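Local coordinates for putative GH105 family protein (Salmonella enterica subsp. enterica serovar Paratyphi A, PDB 3QWT) that is of unknown function but, as a putative family GH105 glycoside hydrolase, probably cleaves unsaturated uronyl residues from oligosaccharides, at residues M166-V175 and A194-L205; G336-T345 and I357-Q366. One frame throughout, in Å; residues are numbered along the deposited sequence.

In the fold
Along the chain, the two contacts come one after the other. Interaction 1 joins strand 165-167 and the start of helix 170-184 to residues 194-205 of helix 188-205, closing a short helical hairpin of the alpha/alpha toroid. After helices 231-248, 255-272, 294-309 and 318-330, interaction 2 opens in the loop that follows helix 318-330. It closes a short excursion containing helix 351-355 where the chain returns through 357-362 into helix 363-377, the last helix. The two lie on opposite sides of the chain's centre, with centres about 24 Å apart, yet their nearest atoms come within about 4 Å. Helix 67-83 touches Met172 and Met173 of segment 166-175 and Tyr364 of segment 357-366.

Interaction 1. Residues M166-V175 and A194-L205; sequences MWDDTLMMTV and ATYQFLLHVQNL
Met166 and Leu171 enclose the His201 ring inside a helical hairpin of the alpha/alpha toroid, where helix 170-184 runs antiparallel to helix 188-205, the two short axes 11.1 Å apart at an angle of 164°. Met166, a selenomethionine, runs out from strand 165-167 and bends at chi3 (66°), placing CE over one face of the imidazole, though the modelled approach is too close to be taken literally. Its SE lies 3.9 Å from Leu200 CD2 and also packs against the amide of Asn204, whose ND2 bonds to Tyr219 OH. Leu171 takes the opposite face of His201; its CD2 also sits over a face of the Phe198 ring, 4.1 Å from the centroid, as a CH-pi contact. The ring of His201 is fixed from within its own helix: ND1 donates to Gln197 O over 2.7 Å, nearly in the ring plane, although the donor stands 46° above the carbonyl plane. That oxygen also takes the backbone N-H of His201. Leu205 CD1 packs 3.7 Å from Asp168 OD1 beside the turn from Trp167 to Thr170. Farther along, Val175 rests CG1 on Ala194 CB. At the other nitrogen of the imidazole, a water 2.8 Å from His201 NE2 also bonds to Trp167 N and to Thr170 OG1, a hydroxyl shared with His155 ND1.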
loop_
_atom_site.group_PDB
_atom_site.type_symbol
_atom_site.label_atom_id
_atom_site.label_comp_id
_atom_site.label_asym_id
_atom_site.label_seq_id
_atom_site.Cartn_x
_atom_site.Cartn_y
_atom_site.Cartn_z
HETATM N N MSE A 166 15.596 38.708 -6.908
HETATM C CA MSE A 166 15.785 37.292 -7.246
HETATM C C MSE A 166 16.780 37.185 -8.410
HETATM O O MSE A 166 16.667 37.918 -9.396
HETATM C CB MSE A 166 14.452 36.643 -7.626
HETATM C CG MSE A 166 13.448 36.543 -6.477
HETATM SE SE MSE A 166 11.707 35.713 -6.901
HETATM C CE MSE A 166 12.260 33.858 -7.284
ATOM N N TRP A 167 17.762 36.295 -8.297
ATOM C CA TRP A 167 18.758 36.142 -9.368
ATOM C C TRP A 167 18.785 34.724 -9.918
ATOM O O TRP A 167 18.461 33.771 -9.199
ATOM C CB TRP A 167 20.175 36.453 -8.859
ATOM C CG TRP A 167 20.394 37.822 -8.305
ATOM C CD1 TRP A 167 19.448 38.717 -7.923
ATOM C CD2 TRP A 167 21.660 38.447 -8.067
ATOM N NE1 TRP A 167 20.045 39.863 -7.455
ATOM C CE2 TRP A 167 21.403 39.720 -7.527
ATOM C CE3 TRP A 167 22.985 38.050 -8.257
ATOM C CZ2 TRP A 167 22.425 40.614 -7.182
ATOM C CZ3 TRP A 167 24.003 38.932 -7.905
ATOM C CH2 TRP A 167 23.713 40.203 -7.380
ATOM N N ASP A 168 19.225 34.578 -11.170
ATOM C CA ASP A 168 19.541 33.253 -11.713
ATOM C C ASP A 168 20.358 32.398 -10.722
ATOM O O ASP A 168 20.038 31.248 -10.472
ATOM C CB ASP A 168 20.375 33.381 -12.986
ATOM C CG ASP A 168 19.725 34.284 -14.045
ATOM O OD1 ASP A 168 18.542 34.650 -13.916
ATOM O OD2 ASP A 168 20.409 34.622 -15.022
ATOM N N ASP A 169 21.436 32.989 -10.211
ATOM C CA ASP A 169 22.470 32.296 -9.465
ATOM C C ASP A 169 21.877 31.540 -8.257
ATOM O O ASP A 169 22.397 30.512 -7.823
ATOM C CB ASP A 169 23.552 33.301 -9.006
ATOM C CG ASP A 169 24.104 34.178 -10.173
ATOM O OD1 ASP A 169 25.310 34.076 -10.512
ATOM O OD2 ASP A 169 23.334 34.977 -10.750
ATOM N N THR A 170 20.785 32.056 -7.717
ATOM C CA THR A 170 20.149 31.415 -6.584
ATOM C C THR A 170 19.851 29.968 -6.920
ATOM O O THR A 170 19.937 29.123 -6.053
ATOM C CB THR A 170 18.866 32.137 -6.189
ATOM O OG1 THR A 170 19.183 33.491 -5.856
ATOM C CG2 THR A 170 18.200 31.470 -5.000
ATOM N N LEU A 171 19.531 29.666 -8.179
ATOM C CA LEU A 171 19.120 28.290 -8.472
ATOM C C LEU A 171 20.256 27.301 -8.243
ATOM O O LEU A 171 20.014 26.161 -7.843
ATOM C CB LEU A 171 18.493 28.140 -9.869
ATOM C CG LEU A 171 17.077 28.735 -9.969
ATOM C CD1 LEU A 171 16.688 29.025 -11.407
ATOM C CD2 LEU A 171 16.033 27.831 -9.304
HETATM N N MSE A 172 21.488 27.750 -8.471
HETATM C CA MSE A 172 22.651 26.890 -8.325
HETATM C C MSE A 172 23.170 26.836 -6.880
HETATM O O MSE A 172 23.513 25.758 -6.374
HETATM C CB MSE A 172 23.776 27.349 -9.267
HETATM C CG MSE A 172 25.088 26.579 -9.137
HETATM SE SE MSE A 172 24.985 24.770 -9.871
HETATM C CE MSE A 172 25.352 23.779 -8.229
HETATM N N MSE A 173 23.229 27.996 -6.230
HETATM C CA MSE A 173 23.890 28.125 -4.930
HETATM C C MSE A 173 23.053 27.708 -3.710
HETATM O O MSE A 173 23.620 27.409 -2.662
HETATM C CB MSE A 173 24.362 29.555 -4.715
HETATM C CG MSE A 173 25.086 30.163 -5.904
HETATM SE SE MSE A 173 26.395 28.979 -6.724
HETATM C CE MSE A 173 26.599 30.001 -8.390
ATOM N N THR A 174 21.725 27.720 -3.824
ATOM C CA THR A 174 20.869 27.354 -2.687
ATOM C C THR A 174 19.747 26.384 -3.039
ATOM O O THR A 174 19.500 25.426 -2.317
ATOM C CB THR A 174 20.273 28.604 -1.979
ATOM O OG1 THR A 174 21.315 29.282 -1.281
ATOM C CG2 THR A 174 19.215 28.220 -0.961
ATOM N N VAL A 175 19.049 26.627 -4.134
ATOM C CA VAL A 175 17.960 25.734 -4.453
ATOM C C VAL A 175 18.423 24.294 -4.659
ATOM O O VAL A 175 17.896 23.380 -4.045
ATOM C CB VAL A 175 17.167 26.159 -5.683
ATOM C CG1 VAL A 175 15.951 25.244 -5.808
ATOM C CG2 VAL A 175 16.744 27.600 -5.555
ATOM N N ALA A 194 11.891 23.661 -2.984
ATOM C CA ALA A 194 12.830 23.799 -4.094
ATOM C C ALA A 194 12.117 23.924 -5.463
ATOM O O ALA A 194 12.454 24.769 -6.284
ATOM C CB ALA A 194 13.823 22.635 -4.085
ATOM N N THR A 195 11.121 23.081 -5.680
ATOM C CA THR A 195 10.311 23.112 -6.894
ATOM C C THR A 195 9.567 24.415 -7.023
ATOM O O THR A 195 9.527 25.014 -8.106
ATOM C CB THR A 195 9.290 21.986 -6.866
ATOM O OG1 THR A 195 10.003 20.762 -6.703
ATOM C CG2 THR A 195 8.467 21.947 -8.178
ATOM N N TYR A 196 8.967 24.858 -5.919
ATOM C CA TYR A 196 8.295 26.143 -5.941
ATOM C C TYR A 196 9.275 27.254 -6.323
ATOM O O TYR A 196 8.967 28.101 -7.164
ATOM C CB TYR A 196 7.604 26.445 -4.624
ATOM C CG TYR A 196 6.984 27.812 -4.581
ATOM C CD1 TYR A 196 5.755 28.058 -5.195
ATOM C CD2 TYR A 196 7.636 28.875 -3.951
ATOM C CE1 TYR A 196 5.176 29.308 -5.168
ATOM C CE2 TYR A 196 7.060 30.149 -3.910
ATOM C CZ TYR A 196 5.826 30.352 -4.530
ATOM O OH TYR A 196 5.245 31.593 -4.512
ATOM N N GLN A 197 10.464 27.239 -5.734
ATOM C CA GLN A 197 11.424 28.272 -6.078
ATOM C C GLN A 197 11.724 28.255 -7.595
ATOM O O GLN A 197 11.821 29.310 -8.225
ATOM C CB GLN A 197 12.691 28.159 -5.235
ATOM C CG GLN A 197 12.492 28.576 -3.772
ATOM C CD GLN A 197 11.978 30.010 -3.647
ATOM O OE1 GLN A 197 12.329 30.883 -4.456
ATOM N NE2 GLN A 197 11.130 30.254 -2.646
ATOM N N PHE A 198 11.833 27.063 -8.180
ATOM C CA PHE A 198 12.103 26.953 -9.606
ATOM C C PHE A 198 11.009 27.675 -10.394
ATOM O O PHE A 198 11.312 28.564 -11.191
ATOM C CB PHE A 198 12.145 25.496 -10.024
ATOM C CG PHE A 198 13.329 25.141 -10.844
ATOM C CD1 PHE A 198 14.433 24.532 -10.258
ATOM C CD2 PHE A 198 13.345 25.400 -12.205
ATOM C CE1 PHE A 198 15.534 24.189 -11.014
ATOM C CE2 PHE A 198 14.440 25.066 -12.969
ATOM C CZ PHE A 198 15.542 24.460 -12.372
ATOM N N LEU A 199 9.748 27.295 -10.138
ATOM C CA LEU A 199 8.613 27.870 -10.849
ATOM C C LEU A 199 8.570 29.394 -10.720
ATOM O O LEU A 199 8.322 30.095 -11.694
ATOM C CB LEU A 199 7.301 27.238 -10.371
ATOM C CG LEU A 199 7.187 25.724 -10.594
ATOM C CD1 LEU A 199 5.961 25.201 -9.881
ATOM C CD2 LEU A 199 7.132 25.348 -12.085
ATOM N N LEU A 200 8.836 29.909 -9.523
ATOM C CA LEU A 200 8.775 31.352 -9.313
ATOM C C LEU A 200 9.924 32.025 -10.040
ATOM O O LEU A 200 9.744 33.105 -10.619
ATOM C CB LEU A 200 8.813 31.724 -7.823
ATOM C CG LEU A 200 8.425 33.184 -7.569
ATOM C CD1 LEU A 200 6.999 33.432 -8.047
ATOM C CD2 LEU A 200 8.554 33.561 -6.100
ATOM N N HIS A 201 11.105 31.404 -9.995
ATOM C CA HIS A 201 12.255 31.959 -10.690
ATOM C C HIS A 201 11.959 32.030 -12.197
ATOM O O HIS A 201 12.163 33.074 -12.812
ATOM C CB HIS A 201 13.541 31.189 -10.404
ATOM C CG HIS A 201 14.208 31.590 -9.120
ATOM N ND1 HIS A 201 13.710 31.242 -7.883
ATOM C CD2 HIS A 201 15.307 32.346 -8.886
ATOM C CE1 HIS A 201 14.486 31.752 -6.941
ATOM N NE2 HIS A 201 15.456 32.435 -7.520
ATOM N N VAL A 202 11.463 30.929 -12.766
ATOM C CA VAL A 202 11.069 30.904 -14.164
ATOM C C VAL A 202 10.117 32.058 -14.449
ATOM O O VAL A 202 10.371 32.857 -15.343
ATOM C CB VAL A 202 10.428 29.558 -14.576
ATOM C CG1 VAL A 202 9.785 29.652 -15.974
ATOM C CG2 VAL A 202 11.469 28.464 -14.567
ATOM N N GLN A 203 9.040 32.160 -13.672
ATOM C CA GLN A 203 8.080 33.255 -13.830
ATOM C C GLN A 203 8.755 34.630 -13.978
ATOM O O GLN A 203 8.362 35.436 -14.815
ATOM C CB GLN A 203 7.113 33.282 -12.646
ATOM C CG GLN A 203 6.093 34.424 -12.677
ATOM C CD GLN A 203 5.019 34.262 -11.596
ATOM O OE1 GLN A 203 4.370 33.210 -11.497
ATOM N NE2 GLN A 203 4.837 35.299 -10.774
ATOM N N ASN A 204 9.780 34.882 -13.172
ATOM C CA ASN A 204 10.345 36.220 -13.040
ATOM C C ASN A 204 11.575 36.486 -13.898
ATOM O O ASN A 204 11.893 37.641 -14.185
ATOM C CB ASN A 204 10.684 36.529 -11.569
ATOM C CG ASN A 204 9.448 36.791 -10.717
ATOM O OD1 ASN A 204 8.386 37.168 -11.221
ATOM N ND2 ASN A 204 9.592 36.602 -9.406
ATOM N N LEU A 205 12.269 35.430 -14.307
ATOM C CA LEU A 205 13.573 35.611 -14.940
ATOM C C LEU A 205 13.635 35.141 -16.393
ATOM O O LEU A 205 14.388 35.695 -17.186
ATOM C CB LEU A 205 14.666 34.950 -14.110
ATOM C CG LEU A 205 14.848 35.597 -12.733
ATOM C CD1 LEU A 205 15.555 34.652 -11.753
ATOM C CD2 LEU A 205 15.599 36.939 -12.830
HETATM O O HOH W 1 16.845 34.365 -6.041
#

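Interaction 2. Residues G336-T345 and I357-Q366; sequences GELLQTSFGT and IPLTSMPYGQ
The loop after helix 318-330 meets the segment leading into helix 363-377 through a single beta bridge, Ser342 with Leu359, beside a bound glycerol that hydrogen-bonds to Thr345 O. Two backbone bonds make the bridge: Phe343 N donates to Pro358 O at 2.8 Å and Thr360 N to Thr341 O at 2.7 Å. Leu359 lays CD2 alongside that same Thr341 carbonyl. At the bridge itself, the Tyr364 hydroxyl donates to Ser342 O, in the carbonyl plane and on a lone pair. Chi1 of 57° sets the Tyr364 ring between its own backbone N and carbonyl carbon, with Thr341 CG2 lying 3.9 Å from CE1; Trp67 stacks on this ring. Met362, a selenomethionine at the N-cap position, curls through chi2 and chi3 to bring SE to the edge of the Phe343 ring, 5.0 Å from the centroid, a Met-aromatic contact with CE touching CE1 of the same ring. Thr360 CG2 reaches CB of Phe343, while Thr360 OG1 hydrogen-bonds to Lys60 NZ. Ile357 packs CG2 and CD1 against the side chain of Thr345. At the far end, the Gln366 amide spans the loop backbone: OE1 accepts from Leu338 N at 3.0 Å in an almost straight bond (173°), and NE2 gives a hydrogen to Gly336 O at 2.8 Å, with a second acceptor in Val33 O. With both ends of its amide bonded, Gln366 is held against rotation, and the helix start grips the loop through backbone atoms at both Gly336-Leu338 and Ser342.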
loop_
_atom_site.group_PDB
_atom_site.type_symbol
_atom_site.label_atom_id
_atom_site.label_comp_id
_atom_site.label_asym_id
_atom_site.label_seq_id
_atom_site.Cartn_x
_atom_site.Cartn_y
_atom_site.Cartn_z
ATOM N N GLY A 336 46.970 24.946 -17.098
ATOM C CA GLY A 336 45.697 24.341 -16.742
ATOM C C GLY A 336 44.598 25.334 -16.394
ATOM O O GLY A 336 43.551 24.949 -15.896
ATOM N N GLU A 337 44.846 26.609 -16.666
ATOM C CA GLU A 337 43.938 27.689 -16.309
ATOM C C GLU A 337 42.947 27.895 -17.426
ATOM O O GLU A 337 43.337 28.019 -18.586
ATOM C CB GLU A 337 44.733 28.981 -16.095
ATOM C CG GLU A 337 43.907 30.265 -16.042
ATOM C CD GLU A 337 44.778 31.510 -15.863
ATOM O OE1 GLU A 337 46.004 31.408 -16.090
ATOM O OE2 GLU A 337 44.244 32.582 -15.494
ATOM N N LEU A 338 41.663 27.919 -17.086
ATOM C CA LEU A 338 40.640 28.161 -18.092
ATOM C C LEU A 338 40.712 29.623 -18.476
ATOM O O LEU A 338 40.412 30.488 -17.660
ATOM C CB LEU A 338 39.244 27.802 -17.568
ATOM C CG LEU A 338 38.146 27.883 -18.635
ATOM C CD1 LEU A 338 38.470 26.959 -19.784
ATOM C CD2 LEU A 338 36.758 27.560 -18.063
ATOM N N LEU A 339 41.108 29.898 -19.716
ATOM C CA LEU A 339 41.483 31.260 -20.105
ATOM C C LEU A 339 40.432 32.366 -19.907
ATOM O O LEU A 339 40.560 33.179 -18.990
ATOM C CB LEU A 339 42.081 31.293 -21.519
ATOM C CG LEU A 339 43.469 30.650 -21.574
ATOM C CD1 LEU A 339 44.036 30.630 -22.994
ATOM C CD2 LEU A 339 44.421 31.349 -20.600
ATOM N N GLN A 340 39.410 32.412 -20.750
ATOM C CA GLN A 340 38.478 33.540 -20.724
ATOM C C GLN A 340 37.413 33.484 -19.613
ATOM O O GLN A 340 36.214 33.548 -19.889
ATOM C CB GLN A 340 37.787 33.663 -22.076
ATOM C CG GLN A 340 38.696 34.091 -23.183
ATOM C CD GLN A 340 38.709 35.594 -23.355
ATOM O OE1 GLN A 340 37.705 36.199 -23.735
ATOM N NE2 GLN A 340 39.847 36.208 -23.069
ATOM N N THR A 341 37.844 33.375 -18.364
ATOM C CA THR A 341 36.925 33.411 -17.235
ATOM C C THR A 341 36.698 34.851 -16.742
ATOM O O THR A 341 37.653 35.601 -16.558
ATOM C CB THR A 341 37.472 32.572 -16.063
ATOM O OG1 THR A 341 37.721 31.228 -16.499
ATOM C CG2 THR A 341 36.500 32.590 -14.882
ATOM N N SER A 342 35.439 35.230 -16.523
ATOM C CA SER A 342 35.102 36.538 -15.947
ATOM C C SER A 342 34.954 36.439 -14.436
ATOM O O SER A 342 34.480 35.431 -13.904
ATOM C CB SER A 342 33.808 37.116 -16.546
ATOM O OG SER A 342 32.655 36.357 -16.174
ATOM N N PHE A 343 35.360 37.502 -13.757
ATOM C CA PHE A 343 35.372 37.568 -12.306
ATOM C C PHE A 343 33.945 37.636 -11.784
ATOM O O PHE A 343 33.009 37.805 -12.559
ATOM C CB PHE A 343 36.179 38.784 -11.854
ATOM C CG PHE A 343 36.243 38.946 -10.369
ATOM C CD1 PHE A 343 36.854 37.982 -9.583
ATOM C CD2 PHE A 343 35.683 40.056 -9.754
ATOM C CE1 PHE A 343 36.910 38.124 -8.207
ATOM C CE2 PHE A 343 35.734 40.203 -8.382
ATOM C CZ PHE A 343 36.354 39.237 -7.605
ATOM N N GLY A 344 33.779 37.491 -10.473
ATOM C CA GLY A 344 32.459 37.532 -9.870
ATOM C C GLY A 344 31.666 38.696 -10.421
ATOM O O GLY A 344 32.180 39.820 -10.490
ATOM N N THR A 345 30.425 38.434 -10.822
ATOM C CA THR A 345 29.609 39.466 -11.469
ATOM C C THR A 345 28.290 39.718 -10.736
ATOM O O THR A 345 27.411 38.844 -10.695
ATOM C CB THR A 345 29.286 39.102 -12.946
ATOM O OG1 THR A 345 30.494 38.995 -13.700
ATOM C CG2 THR A 345 28.383 40.149 -13.587
ATOM N N ILE A 357 33.335 43.539 -17.123
ATOM C CA ILE A 357 33.781 42.695 -16.017
ATOM C C ILE A 357 35.208 42.191 -16.270
ATOM O O ILE A 357 35.502 41.682 -17.344
ATOM C CB ILE A 357 32.843 41.470 -15.823
ATOM C CG1 ILE A 357 31.422 41.924 -15.494
ATOM C CG2 ILE A 357 33.369 40.543 -14.741
ATOM C CD1 ILE A 357 31.282 42.536 -14.129
ATOM N N PRO A 358 36.095 42.312 -15.271
ATOM C CA PRO A 358 37.477 41.832 -15.410
ATOM C C PRO A 358 37.578 40.322 -15.643
ATOM O O PRO A 358 36.764 39.542 -15.112
ATOM C CB PRO A 358 38.097 42.163 -14.053
ATOM C CG PRO A 358 37.196 43.161 -13.436
ATOM C CD PRO A 358 35.839 42.878 -13.936
ATOM N N LEU A 359 38.586 39.920 -16.413
ATOM C CA LEU A 359 38.852 38.508 -16.672
ATOM C C LEU A 359 39.912 37.950 -15.723
ATOM O O LEU A 359 40.908 38.613 -15.445
ATOM C CB LEU A 359 39.295 38.324 -18.121
ATOM C CG LEU A 359 38.281 38.805 -19.154
ATOM C CD1 LEU A 359 38.916 38.976 -20.521
ATOM C CD2 LEU A 359 37.096 37.854 -19.225
ATOM N N THR A 360 39.709 36.736 -15.225
ATOM C CA THR A 360 40.657 36.156 -14.269
ATOM C C THR A 360 40.239 34.747 -13.857
ATOM O O THR A 360 39.062 34.413 -13.888
ATOM C CB THR A 360 40.786 37.019 -12.988
ATOM O OG1 THR A 360 41.873 36.540 -12.180
ATOM C CG2 THR A 360 39.488 36.971 -12.176
ATOM N N SER A 361 41.212 33.939 -13.450
ATOM C CA SER A 361 40.970 32.551 -13.102
ATOM C C SER A 361 40.162 32.419 -11.805
ATOM O O SER A 361 40.351 33.188 -10.874
ATOM C CB SER A 361 42.305 31.822 -12.983
ATOM O OG SER A 361 43.145 32.459 -12.034
HETATM N N MSE A 362 39.250 31.457 -11.746
HETATM C CA MSE A 362 38.417 31.308 -10.557
HETATM C C MSE A 362 38.077 29.854 -10.287
HETATM O O MSE A 362 38.068 29.034 -11.200
HETATM C CB MSE A 362 37.129 32.133 -10.689
HETATM C CG MSE A 362 37.398 33.623 -10.867
HETATM SE SE MSE A 362 37.984 34.417 -9.175
HETATM C CE MSE A 362 36.211 34.693 -8.403
ATOM N N PRO A 363 37.818 29.524 -9.016
ATOM C CA PRO A 363 37.382 28.166 -8.670
ATOM C C PRO A 363 36.266 27.676 -9.601
ATOM O O PRO A 363 36.342 26.565 -10.110
ATOM C CB PRO A 363 36.866 28.325 -7.237
ATOM C CG PRO A 363 37.700 29.431 -6.675
ATOM C CD PRO A 363 37.960 30.387 -7.831
ATOM N N TYR A 364 35.258 28.501 -9.845
ATOM C CA TYR A 364 34.153 28.083 -10.708
ATOM C C TYR A 364 34.562 27.953 -12.180
ATOM O O TYR A 364 34.014 27.126 -12.912
ATOM C CB TYR A 364 32.965 29.026 -10.561
ATOM C CG TYR A 364 33.285 30.469 -10.847
ATOM C CD1 TYR A 364 33.276 30.958 -12.147
ATOM C CD2 TYR A 364 33.576 31.350 -9.815
ATOM C CE1 TYR A 364 33.560 32.292 -12.414
ATOM C CE2 TYR A 364 33.854 32.684 -10.067
ATOM C CZ TYR A 364 33.851 33.151 -11.368
ATOM O OH TYR A 364 34.132 34.482 -11.614
ATOM N N GLY A 365 35.526 28.764 -12.607
ATOM C CA GLY A 365 36.063 28.636 -13.948
ATOM C C GLY A 365 36.642 27.251 -14.163
ATOM O O GLY A 365 36.249 26.538 -15.079
ATOM N N GLN A 366 37.582 26.870 -13.304
ATOM C CA GLN A 366 38.180 25.542 -13.348
ATOM C C GLN A 366 37.132 24.446 -13.139
ATOM O O GLN A 366 37.148 23.405 -13.798
ATOM C CB GLN A 366 39.243 25.412 -12.254
ATOM C CG GLN A 366 40.277 26.536 -12.227
ATOM C CD GLN A 366 40.985 26.696 -13.548
ATOM O OE1 GLN A 366 40.864 27.729 -14.214
ATOM N NE2 GLN A 366 41.727 25.669 -13.943
#